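PDB 4OIF: beta-galactosidase from Geobacillus stearothermophilus, which probably hydrolyses terminal non-reducing beta-D-galactose residues in beta-D-galactosides, as a zinc-binding glycoside hydrolase of family 42. Local coordinates for residues Leu309-Lys314 / Pro455-Thr460; Ala411-Leu416 / Tyr468-Ala473; His445-Trp450 / Phe602-Tyr607; Thr496-Tyr501 / Gln590-Gly595. All blocks are in the same frame, centred on the assembly; numbering follows the deposited sequence.

Read from the N terminus, the first contact to open lies on helix 296-312, late in the catalytic TIM barrel: contact 1 closes a loop of about 140 residues, joining that helix to strand 456-459 of the trimerisation domain. Contact 2 opens at 411-416 inside this span and shuts at 468-473 beyond it, so the two cross. Contact 3, between helices 438-451 and 600-613, crosses both. Contact 4 opens and closes within contact 3 and follows contacts 1 and 2 in series. Strands 456-459, 413-416, 470-473, 496-500 and 589-594 lie in that order in one parallel region, to which contact 3 adds two helices on one face.

Contact 1 (Leu309-Lys314 / Pro455-Thr460); sequences LYRSLK and PVDVIT
The guanidinium of Arg311 reaches strand 456-459 with NH2, which serves two acceptors. It forms a salt bridge of 2.9 Å with Asp457 OD1 and a hydrogen bond of 3.0 Å to Val456 O, both near the guanidinium plane. Water 1 closes the edge, accepting from Arg311 NE and donating to Asp457 OD1. Beside this polar patch Leu309 crosses Val458 obliquely, its CD1 3.7 Å from Val458 CG1, and Leu309 CA sends a nearly straight CA-H...O contact to Val458 O. Branched valine gives the strand a compact apolar surface, and the small Ser312 faces the strand, its CB 3.4 Å from Val458 O.

Arg311 leaves the helix with CG anti to the backbone N and bends at chi3 (56°), while NH1 forms a salt bridge with Asp308 and a hydrogen bond to His352 O. Asp457 OD2 is bonded by Tyr468 and Gln315, and Ser312 OG bonds to Asp308 O. An alanine here, lacking the guanidinium, would probably loosen the join, since the bonds to Asp457, Val456 O, the water and Asp308 all depend on it. The contact sets barrel helix 296-312 against strand 456-459, which pairs with strand 413-416 and meets helix 438-451 through Val456.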
# COMPACT_ATOMS: atom_id res chain seq x y z
N LEU A 309 -29.45 -15.18 -3.40
CA LEU A 309 -29.72 -14.04 -2.55
C LEU A 309 -30.69 -13.07 -3.23
O LEU A 309 -31.73 -12.71 -2.66
CB LEU A 309 -28.40 -13.34 -2.18
CG LEU A 309 -28.53 -12.02 -1.42
CD1 LEU A 309 -29.26 -12.19 -0.08
CD2 LEU A 309 -27.17 -11.39 -1.21
N TYR A 310 -30.37 -12.67 -4.46
CA TYR A 310 -31.14 -11.61 -5.12
C TYR A 310 -32.50 -12.08 -5.64
O TYR A 310 -33.45 -11.29 -5.73
CB TYR A 310 -30.31 -11.01 -6.26
CG TYR A 310 -29.19 -10.13 -5.75
CD1 TYR A 310 -29.20 -9.65 -4.45
CD2 TYR A 310 -28.12 -9.78 -6.57
CE1 TYR A 310 -28.19 -8.85 -3.96
CE2 TYR A 310 -27.09 -8.98 -6.10
CZ TYR A 310 -27.14 -8.52 -4.78
OH TYR A 310 -26.13 -7.73 -4.28
N ARG A 311 -32.62 -13.36 -5.97
CA ARG A 311 -33.92 -13.92 -6.26
C ARG A 311 -34.76 -13.84 -5.00
O ARG A 311 -35.87 -13.33 -5.02
CB ARG A 311 -33.82 -15.37 -6.75
CG ARG A 311 -35.15 -15.96 -7.24
CD ARG A 311 -35.10 -17.47 -7.25
NE ARG A 311 -34.74 -17.97 -5.93
CZ ARG A 311 -33.57 -18.51 -5.61
NH1 ARG A 311 -32.62 -18.65 -6.53
NH2 ARG A 311 -33.36 -18.92 -4.36
N SER A 312 -34.19 -14.31 -3.89
CA SER A 312 -34.96 -14.40 -2.66
C SER A 312 -35.44 -13.07 -2.08
O SER A 312 -36.40 -13.06 -1.32
CB SER A 312 -34.16 -15.16 -1.61
OG SER A 312 -33.93 -16.50 -2.02
N LEU A 313 -34.80 -11.95 -2.43
CA LEU A 313 -35.21 -10.64 -1.90
C LEU A 313 -36.70 -10.35 -2.04
O LEU A 313 -37.34 -9.81 -1.13
CB LEU A 313 -34.43 -9.52 -2.57
CG LEU A 313 -33.02 -9.43 -2.01
CD1 LEU A 313 -32.19 -8.47 -2.83
CD2 LEU A 313 -33.07 -9.02 -0.54
N LYS A 314 -37.26 -10.71 -3.19
CA LYS A 314 -38.67 -10.48 -3.42
C LYS A 314 -39.39 -11.76 -3.82
O LYS A 314 -40.52 -11.72 -4.29
CB LYS A 314 -38.87 -9.39 -4.47
CG LYS A 314 -38.30 -8.04 -4.07
CD LYS A 314 -38.61 -6.97 -5.11
CE LYS A 314 -40.09 -6.60 -5.11
NZ LYS A 314 -40.39 -5.68 -3.97
N PRO A 455 -32.09 -26.93 -3.56
CA PRO A 455 -32.45 -25.53 -3.74
C PRO A 455 -32.23 -24.77 -2.44
O PRO A 455 -32.51 -25.30 -1.37
CB PRO A 455 -33.94 -25.58 -4.12
CG PRO A 455 -34.16 -26.97 -4.60
CD PRO A 455 -33.23 -27.83 -3.79
N VAL A 456 -31.70 -23.55 -2.54
CA VAL A 456 -31.46 -22.73 -1.36
C VAL A 456 -31.94 -21.30 -1.61
O VAL A 456 -31.68 -20.73 -2.68
CB VAL A 456 -29.97 -22.72 -0.96
CG1 VAL A 456 -29.72 -21.73 0.17
CG2 VAL A 456 -29.52 -24.10 -0.55
N ASP A 457 -32.66 -20.75 -0.65
CA ASP A 457 -32.92 -19.32 -0.60
C ASP A 457 -31.87 -18.69 0.31
O ASP A 457 -31.62 -19.19 1.41
CB ASP A 457 -34.32 -19.03 -0.05
CG ASP A 457 -35.41 -19.17 -1.10
OD1 ASP A 457 -35.14 -19.61 -2.23
OD2 ASP A 457 -36.57 -18.85 -0.77
N VAL A 458 -31.25 -17.61 -0.13
CA VAL A 458 -30.42 -16.82 0.78
C VAL A 458 -31.24 -15.61 1.19
O VAL A 458 -31.45 -14.70 0.40
CB VAL A 458 -29.09 -16.39 0.15
CG1 VAL A 458 -28.29 -15.54 1.12
CG2 VAL A 458 -28.29 -17.62 -0.25
N ILE A 459 -31.72 -15.62 2.43
CA ILE A 459 -32.71 -14.66 2.91
C ILE A 459 -32.14 -13.62 3.86
O ILE A 459 -30.98 -13.68 4.27
CB ILE A 459 -33.86 -15.37 3.64
CG1 ILE A 459 -33.33 -16.02 4.92
CG2 ILE A 459 -34.57 -16.37 2.70
CD1 ILE A 459 -34.38 -16.69 5.75
N THR A 460 -33.00 -12.67 4.22
CA THR A 460 -32.70 -11.64 5.19
C THR A 460 -33.68 -11.77 6.34
O THR A 460 -34.63 -12.55 6.25
CB THR A 460 -32.78 -10.25 4.59
OG1 THR A 460 -34.15 -9.93 4.30
CG2 THR A 460 -31.98 -10.19 3.31
O HOH W 1 -36.96 -18.29 -3.90

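Contact 2 (Ala411-Leu416 / Tyr468-Ala473); sequences AEVAIL and YKLLIA
Two neighbouring strands of the parallel region in the trimerisation domain, 413-416 and 470-473, are joined here in register, Val413 beside Leu470, Ala414 beside Leu471 and Ile415 beside Ile472. Ala414 is bonded through both its N and its O: the N donates to Leu470 O at 2.9 Å, and the O accepts from Ile472 N at 2.8 Å. Leu416 N then bonds to Ile472 O. Glu412 O takes two successive donors, Lys469 N and Leu470 N, just before the strand begins.

Helix 438-451 lies over the face of Val413, Ile415, Leu470 and Ile472, and helix 519-525 covers the sheet's other face at Leu497 and Met499: parallel strands with helices on both faces, as in alpha/beta folds, which the aliphatic residues suit. On that other face Ala414 CB sits over the centre of the Tyr468 ring, a CH-pi contact 3.5 Å from the centroid and 11° off the normal; only a small side chain fits so close. Tyr468 OH is hydrogen-bonded to Asp457 OD2 of strand 456-459. At the partly exposed end Glu412 and Lys469 extend side by side; Lys469 NZ donates chiefly to Leu614 O and forms with Glu412 OE2 a salt bridge of 3.1 Å whose hydrogen bond is weak.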
# COMPACT_ATOMS: atom_id res chain seq x y z
N ALA A 411 -37.59 -23.19 -1.96
CA ALA A 411 -36.53 -23.94 -1.32
C ALA A 411 -36.94 -24.31 0.09
O ALA A 411 -37.70 -23.58 0.73
CB ALA A 411 -35.22 -23.12 -1.32
N GLU A 412 -36.47 -25.45 0.57
CA GLU A 412 -36.70 -25.87 1.95
C GLU A 412 -35.55 -25.48 2.86
O GLU A 412 -35.58 -25.73 4.07
CB GLU A 412 -36.91 -27.37 2.03
CG GLU A 412 -38.03 -27.85 1.15
CD GLU A 412 -38.19 -29.34 1.23
OE1 GLU A 412 -37.28 -30.05 0.76
OE2 GLU A 412 -39.21 -29.78 1.79
N VAL A 413 -34.53 -24.88 2.26
CA VAL A 413 -33.32 -24.49 2.98
C VAL A 413 -33.06 -23.01 2.79
O VAL A 413 -33.09 -22.49 1.67
CB VAL A 413 -32.08 -25.30 2.52
CG1 VAL A 413 -30.88 -24.94 3.36
CG2 VAL A 413 -32.36 -26.79 2.62
N ALA A 414 -32.80 -22.34 3.90
CA ALA A 414 -32.52 -20.93 3.89
C ALA A 414 -31.18 -20.65 4.56
O ALA A 414 -30.85 -21.27 5.57
CB ALA A 414 -33.64 -20.16 4.57
N ILE A 415 -30.41 -19.73 3.99
CA ILE A 415 -29.23 -19.16 4.64
C ILE A 415 -29.49 -17.68 4.97
O ILE A 415 -29.80 -16.88 4.10
CB ILE A 415 -27.99 -19.28 3.76
CG1 ILE A 415 -27.66 -20.75 3.49
CG2 ILE A 415 -26.80 -18.55 4.40
CD1 ILE A 415 -26.40 -20.97 2.66
N LEU A 416 -29.39 -17.32 6.24
CA LEU A 416 -29.69 -15.96 6.67
C LEU A 416 -28.46 -15.07 6.55
O LEU A 416 -27.39 -15.38 7.07
CB LEU A 416 -30.24 -15.98 8.10
CG LEU A 416 -30.51 -14.65 8.81
CD1 LEU A 416 -31.55 -13.85 8.08
CD2 LEU A 416 -30.95 -14.92 10.25
N TYR A 468 -39.27 -22.50 5.98
CA TYR A 468 -38.13 -23.39 5.73
C TYR A 468 -37.99 -24.48 6.78
O TYR A 468 -38.41 -24.31 7.93
CB TYR A 468 -36.83 -22.56 5.67
CG TYR A 468 -36.93 -21.44 4.66
CD1 TYR A 468 -36.67 -21.67 3.32
CD2 TYR A 468 -37.30 -20.17 5.06
CE1 TYR A 468 -36.78 -20.65 2.40
CE2 TYR A 468 -37.41 -19.15 4.14
CZ TYR A 468 -37.15 -19.39 2.82
OH TYR A 468 -37.27 -18.36 1.91
N LYS A 469 -37.42 -25.61 6.38
CA LYS A 469 -37.14 -26.71 7.30
C LYS A 469 -35.84 -26.46 8.03
O LYS A 469 -35.68 -26.78 9.20
CB LYS A 469 -37.02 -28.04 6.56
CG LYS A 469 -38.28 -28.60 5.92
CD LYS A 469 -37.93 -29.95 5.31
CE LYS A 469 -39.14 -30.72 4.81
NZ LYS A 469 -38.66 -31.89 4.02
N LEU A 470 -34.89 -25.89 7.29
CA LEU A 470 -33.54 -25.72 7.75
C LEU A 470 -33.14 -24.28 7.51
O LEU A 470 -33.17 -23.81 6.37
CB LEU A 470 -32.60 -26.67 7.02
CG LEU A 470 -31.11 -26.50 7.31
CD1 LEU A 470 -30.80 -26.66 8.80
CD2 LEU A 470 -30.30 -27.49 6.49
N LEU A 471 -32.81 -23.59 8.60
CA LEU A 471 -32.32 -22.22 8.56
C LEU A 471 -30.88 -22.16 9.08
O LEU A 471 -30.59 -22.56 10.21
CB LEU A 471 -33.22 -21.29 9.37
CG LEU A 471 -32.74 -19.84 9.42
CD1 LEU A 471 -32.59 -19.28 8.01
CD2 LEU A 471 -33.67 -18.97 10.23
N ILE A 472 -29.99 -21.65 8.24
CA ILE A 472 -28.57 -21.56 8.53
C ILE A 472 -28.17 -20.10 8.71
O ILE A 472 -28.19 -19.32 7.76
CB ILE A 472 -27.75 -22.23 7.41
CG1 ILE A 472 -28.11 -23.72 7.32
CG2 ILE A 472 -26.24 -22.04 7.61
CD1 ILE A 472 -27.58 -24.41 6.07
N ALA A 473 -27.80 -19.71 9.92
CA ALA A 473 -27.43 -18.33 10.23
C ALA A 473 -26.03 -18.23 10.83
O ALA A 473 -25.88 -18.10 12.04
CB ALA A 473 -28.44 -17.71 11.18

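Contact 3 (His445-Trp450 / Phe602-Tyr607); sequences HYRPFW and FHRDFY
On helix 600-613 the CA-CB bond of Tyr607 is directed toward helix 438-451, with CG anti to its carbonyl carbon (chi1 -77°). Its CB lies 3.9 Å from Phe449 CE2. At CG and CD1 the edge of Phe449 comes in over one ring face, with Phe449 CZ 3.5 Å from Tyr607 CD1, in an offset edge-to-face pair whose planes stand at 61°. Phe606 lies over the opposite face. CD2 touches Pro448 CG at 4.0 Å, and CE2 approaches His445 ND1. At the tip, OH makes a nearly straight hydrogen bond of 2.9 Å with His445 ND1, in which either atom could be the donor; the hydroxyl arrives at the edge of the imidazole, in its plane.

These rings belong to an aromatic cluster, His445, Phe449, His603 and Tyr607, between helices 438-451 and 600-613, whose short segments cross at -63° with axes 8.6 Å apart. The helices lie on one face of the domain's sheet, where Phe449 and Tyr607 also touch Ile472. His603 turns its edge to the face of His445, centroids 4.5 Å apart.

Pro448, having no N-H, suits a helix kinked where the N of Pro448 and Phe449 lack bonds to the preceding turn. Its CG touches His603 CB at 3.7 Å and the His603 carbonyl. Flanking salt bridges pair Arg447 with Asp600 and Arg604 with Glu451.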
# COMPACT_ATOMS: atom_id res chain seq x y z
N HIS A 445 -21.09 -22.48 3.87
CA HIS A 445 -22.21 -23.29 4.34
C HIS A 445 -23.18 -23.65 3.21
O HIS A 445 -23.86 -24.68 3.24
CB HIS A 445 -22.89 -22.59 5.50
CG HIS A 445 -22.06 -22.60 6.75
ND1 HIS A 445 -22.34 -23.42 7.82
CD2 HIS A 445 -20.90 -21.96 7.05
CE1 HIS A 445 -21.41 -23.25 8.74
NE2 HIS A 445 -20.53 -22.37 8.30
N TYR A 446 -23.20 -22.82 2.18
CA TYR A 446 -23.94 -23.10 0.96
C TYR A 446 -23.37 -24.29 0.21
O TYR A 446 -24.11 -25.08 -0.39
CB TYR A 446 -23.91 -21.84 0.10
CG TYR A 446 -24.61 -21.84 -1.23
CD1 TYR A 446 -25.99 -21.66 -1.31
CD2 TYR A 446 -23.89 -21.89 -2.42
CE1 TYR A 446 -26.63 -21.59 -2.53
CE2 TYR A 446 -24.52 -21.82 -3.66
CZ TYR A 446 -25.90 -21.67 -3.71
OH TYR A 446 -26.55 -21.60 -4.93
N ARG A 447 -22.04 -24.43 0.25
CA ARG A 447 -21.32 -25.39 -0.59
C ARG A 447 -21.92 -26.81 -0.65
O ARG A 447 -22.15 -27.32 -1.74
CB ARG A 447 -19.85 -25.48 -0.17
CG ARG A 447 -19.07 -26.53 -0.96
CD ARG A 447 -17.71 -26.82 -0.35
NE ARG A 447 -16.89 -25.62 -0.33
CZ ARG A 447 -16.24 -25.15 -1.39
NH1 ARG A 447 -16.33 -25.78 -2.55
NH2 ARG A 447 -15.51 -24.04 -1.30
N PRO A 448 -22.19 -27.45 0.50
CA PRO A 448 -22.73 -28.82 0.39
C PRO A 448 -24.08 -28.89 -0.30
O PRO A 448 -24.37 -29.88 -0.97
CB PRO A 448 -22.85 -29.27 1.86
CG PRO A 448 -21.91 -28.41 2.61
CD PRO A 448 -21.97 -27.07 1.91
N PHE A 449 -24.90 -27.85 -0.17
CA PHE A 449 -26.23 -27.85 -0.79
C PHE A 449 -26.11 -27.64 -2.30
O PHE A 449 -26.82 -28.28 -3.08
CB PHE A 449 -27.11 -26.78 -0.13
CG PHE A 449 -27.38 -27.08 1.32
CD1 PHE A 449 -28.48 -27.83 1.70
CD2 PHE A 449 -26.47 -26.69 2.31
CE1 PHE A 449 -28.71 -28.15 3.03
CE2 PHE A 449 -26.69 -27.00 3.64
CZ PHE A 449 -27.81 -27.73 4.00
N TRP A 450 -25.17 -26.80 -2.70
CA TRP A 450 -24.87 -26.61 -4.11
C TRP A 450 -24.36 -27.92 -4.70
O TRP A 450 -24.78 -28.32 -5.78
CB TRP A 450 -23.83 -25.49 -4.31
CG TRP A 450 -23.67 -25.03 -5.74
CD1 TRP A 450 -24.50 -24.20 -6.44
CD2 TRP A 450 -22.60 -25.37 -6.63
NE1 TRP A 450 -24.02 -24.01 -7.71
CE2 TRP A 450 -22.86 -24.71 -7.85
CE3 TRP A 450 -21.46 -26.17 -6.51
CZ2 TRP A 450 -22.01 -24.84 -8.96
CZ3 TRP A 450 -20.62 -26.29 -7.60
CH2 TRP A 450 -20.90 -25.63 -8.81
N PHE A 602 -16.21 -31.28 6.62
CA PHE A 602 -17.06 -31.23 7.81
C PHE A 602 -18.46 -30.80 7.44
O PHE A 602 -19.42 -31.45 7.83
CB PHE A 602 -16.55 -30.28 8.89
CG PHE A 602 -17.53 -30.11 10.03
CD1 PHE A 602 -17.63 -31.07 11.02
CD2 PHE A 602 -18.38 -29.02 10.08
CE1 PHE A 602 -18.55 -30.93 12.05
CE2 PHE A 602 -19.29 -28.89 11.11
CZ PHE A 602 -19.38 -29.84 12.09
N HIS A 603 -18.57 -29.71 6.69
CA HIS A 603 -19.89 -29.21 6.31
C HIS A 603 -20.59 -30.23 5.43
O HIS A 603 -21.80 -30.44 5.56
CB HIS A 603 -19.77 -27.86 5.62
CG HIS A 603 -19.12 -26.82 6.48
ND1 HIS A 603 -17.95 -26.19 6.14
CD2 HIS A 603 -19.47 -26.33 7.70
CE1 HIS A 603 -17.60 -25.36 7.10
NE2 HIS A 603 -18.50 -25.42 8.06
N ARG A 604 -19.83 -30.88 4.56
CA ARG A 604 -20.41 -31.93 3.74
C ARG A 604 -21.07 -32.99 4.62
O ARG A 604 -22.24 -33.30 4.44
CB ARG A 604 -19.36 -32.55 2.83
CG ARG A 604 -18.88 -31.63 1.72
CD ARG A 604 -18.17 -32.42 0.64
NE ARG A 604 -17.51 -31.54 -0.31
CZ ARG A 604 -16.21 -31.26 -0.30
NH1 ARG A 604 -15.41 -31.82 0.60
NH2 ARG A 604 -15.72 -30.43 -1.20
N ASP A 605 -20.34 -33.52 5.60
CA ASP A 605 -20.85 -34.61 6.44
C ASP A 605 -22.01 -34.16 7.37
O ASP A 605 -23.08 -34.82 7.46
CB ASP A 605 -19.69 -35.22 7.23
CG ASP A 605 -18.61 -35.85 6.32
OD1 ASP A 605 -18.86 -36.06 5.12
OD2 ASP A 605 -17.49 -36.15 6.80
N PHE A 606 -21.80 -33.03 8.04
CA PHE A 606 -22.76 -32.44 8.96
C PHE A 606 -24.10 -32.20 8.26
O PHE A 606 -25.20 -32.65 8.71
CB PHE A 606 -22.19 -31.12 9.51
CG PHE A 606 -23.07 -30.45 10.52
CD1 PHE A 606 -22.99 -30.78 11.86
CD2 PHE A 606 -24.00 -29.49 10.12
CE1 PHE A 606 -23.83 -30.16 12.80
CE2 PHE A 606 -24.83 -28.89 11.05
CZ PHE A 606 -24.75 -29.23 12.39
N TYR A 607 -24.01 -31.49 7.15
CA TYR A 607 -25.21 -31.13 6.42
C TYR A 607 -25.78 -32.32 5.67
O TYR A 607 -26.96 -32.33 5.35
CB TYR A 607 -24.93 -29.96 5.47
CG TYR A 607 -24.86 -28.64 6.19
CD1 TYR A 607 -25.94 -28.18 6.94
CD2 TYR A 607 -23.72 -27.85 6.15
CE1 TYR A 607 -25.89 -26.98 7.61
CE2 TYR A 607 -23.66 -26.65 6.82
CZ TYR A 607 -24.75 -26.21 7.54
OH TYR A 607 -24.68 -25.02 8.20

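Contact 4 (Thr496-Tyr501 / Gln590-Gly595); sequences TLVMTY and QAYYIG
Along this parallel pair the side chains alternate between two faces, Thr496, Val498 and Thr500 with Gln590, Tyr592 and Ile594 on one, Leu497 and Met499 with Ala591 and Tyr593 on the other. Val498 crosses both Tyr592 and Ile594 obliquely, its CG2 4.0 Å from Tyr592 CB and its CG1 3.9 Å from Ile594 CD1; the beta-branched Val498 and Ile594 suit a strand. Thr496 and Gln590 lie side by side, pointing the same way, and water 2 donates to both Thr496 OG1 and Gln590 OE1. Tyr592 runs back along its own strand, with OH donating to Gln590 OE1 at 2.7 Å.

Tyr593, with CG anti to the backbone N (chi1 -169°), leans over the end of the neighbouring strand: Thr500 CA lies over one ring face, CE2 is 3.2 Å from Thr500 O, and OH is 3.4 Å from Tyr501 CA. A leucine in place of Tyr593 would probably leave the Thr500-Tyr501 backbone less firmly packed, since the ring and hydroxyl that lie against it would be gone.

The backbones hold the register through bonds such as Tyr592 N to Leu497 O at 2.8 Å. Strand 496-500 is flanked on its other edge by strand 470-473, and strand 589-594 pairs on its far edge with the antiparallel strand 579-586; helix 600-613 packs on Val498 and Tyr592, and helix 519-525 covers the opposite face over Leu497, Met499 and Ala591.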
# COMPACT_ATOMS: atom_id res chain seq x y z
N THR A 496 -35.42 -26.27 12.16
CA THR A 496 -34.07 -26.70 12.46
C THR A 496 -33.11 -25.54 12.15
O THR A 496 -33.01 -25.09 11.02
CB THR A 496 -33.68 -27.94 11.65
OG1 THR A 496 -34.44 -29.06 12.09
CG2 THR A 496 -32.21 -28.26 11.83
N LEU A 497 -32.42 -25.05 13.17
CA LEU A 497 -31.59 -23.86 13.06
C LEU A 497 -30.14 -24.21 13.31
O LEU A 497 -29.85 -24.95 14.24
CB LEU A 497 -32.06 -22.81 14.06
CG LEU A 497 -31.20 -21.56 14.23
CD1 LEU A 497 -31.14 -20.72 12.95
CD2 LEU A 497 -31.74 -20.74 15.37
N VAL A 498 -29.24 -23.69 12.48
CA VAL A 498 -27.80 -23.88 12.66
C VAL A 498 -27.09 -22.53 12.81
O VAL A 498 -27.19 -21.67 11.94
CB VAL A 498 -27.16 -24.65 11.49
CG1 VAL A 498 -25.65 -24.72 11.66
CG2 VAL A 498 -27.74 -26.05 11.37
N MET A 499 -26.38 -22.35 13.92
CA MET A 499 -25.57 -21.15 14.10
C MET A 499 -24.13 -21.54 14.40
O MET A 499 -23.82 -22.72 14.60
CB MET A 499 -26.12 -20.25 15.20
CG MET A 499 -27.34 -19.46 14.75
SD MET A 499 -27.95 -18.35 16.02
CE MET A 499 -28.03 -16.81 15.15
N THR A 500 -23.26 -20.54 14.42
CA THR A 500 -21.84 -20.80 14.53
C THR A 500 -21.17 -19.83 15.46
O THR A 500 -21.80 -18.93 16.02
CB THR A 500 -21.10 -20.67 13.18
OG1 THR A 500 -21.00 -19.28 12.82
CG2 THR A 500 -21.80 -21.47 12.06
N TYR A 501 -19.87 -20.01 15.58
CA TYR A 501 -18.99 -19.05 16.20
C TYR A 501 -19.32 -17.61 15.80
O TYR A 501 -19.78 -17.36 14.68
CB TYR A 501 -17.55 -19.37 15.84
CG TYR A 501 -17.32 -19.49 14.35
CD1 TYR A 501 -17.53 -20.69 13.69
CD2 TYR A 501 -16.89 -18.39 13.60
CE1 TYR A 501 -17.32 -20.81 12.31
CE2 TYR A 501 -16.67 -18.50 12.23
CZ TYR A 501 -16.89 -19.71 11.59
OH TYR A 501 -16.68 -19.82 10.22
N GLN A 590 -35.04 -28.12 16.39
CA GLN A 590 -33.66 -28.45 16.73
C GLN A 590 -32.74 -27.28 16.47
O GLN A 590 -32.93 -26.53 15.52
CB GLN A 590 -33.18 -29.65 15.93
CG GLN A 590 -33.30 -30.95 16.65
CD GLN A 590 -32.30 -31.95 16.14
OE1 GLN A 590 -32.26 -32.25 14.95
NE2 GLN A 590 -31.46 -32.45 17.04
N ALA A 591 -31.73 -27.12 17.33
CA ALA A 591 -30.74 -26.07 17.16
C ALA A 591 -29.33 -26.65 17.30
O ALA A 591 -28.98 -27.26 18.31
CB ALA A 591 -30.98 -24.95 18.17
N TYR A 592 -28.55 -26.46 16.25
CA TYR A 592 -27.16 -26.88 16.20
C TYR A 592 -26.19 -25.69 16.30
O TYR A 592 -26.40 -24.65 15.68
CB TYR A 592 -26.87 -27.62 14.89
CG TYR A 592 -27.63 -28.90 14.69
CD1 TYR A 592 -28.98 -28.89 14.37
CD2 TYR A 592 -26.99 -30.13 14.80
CE1 TYR A 592 -29.68 -30.06 14.18
CE2 TYR A 592 -27.68 -31.31 14.59
CZ TYR A 592 -29.02 -31.26 14.28
OH TYR A 592 -29.72 -32.43 14.08
N TYR A 593 -25.10 -25.87 17.05
CA TYR A 593 -24.06 -24.86 17.13
C TYR A 593 -22.75 -25.44 16.66
O TYR A 593 -22.31 -26.49 17.15
CB TYR A 593 -23.94 -24.33 18.55
CG TYR A 593 -23.06 -23.10 18.69
CD1 TYR A 593 -21.72 -23.21 19.08
CD2 TYR A 593 -23.58 -21.82 18.45
CE1 TYR A 593 -20.92 -22.07 19.22
CE2 TYR A 593 -22.77 -20.67 18.58
CZ TYR A 593 -21.45 -20.81 18.97
OH TYR A 593 -20.65 -19.69 19.10
N ILE A 594 -22.12 -24.77 15.70
CA ILE A 594 -20.81 -25.19 15.22
C ILE A 594 -19.74 -24.24 15.73
O ILE A 594 -19.67 -23.08 15.30
CB ILE A 594 -20.74 -25.24 13.68
CG1 ILE A 594 -21.74 -26.27 13.13
CG2 ILE A 594 -19.34 -25.59 13.26
CD1 ILE A 594 -22.03 -26.13 11.66
N GLY A 595 -18.90 -24.71 16.66
CA GLY A 595 -18.02 -23.82 17.41
C GLY A 595 -16.76 -23.31 16.71
O GLY A 595 -16.18 -22.30 17.11
O HOH W 2 -33.96 -31.75 12.67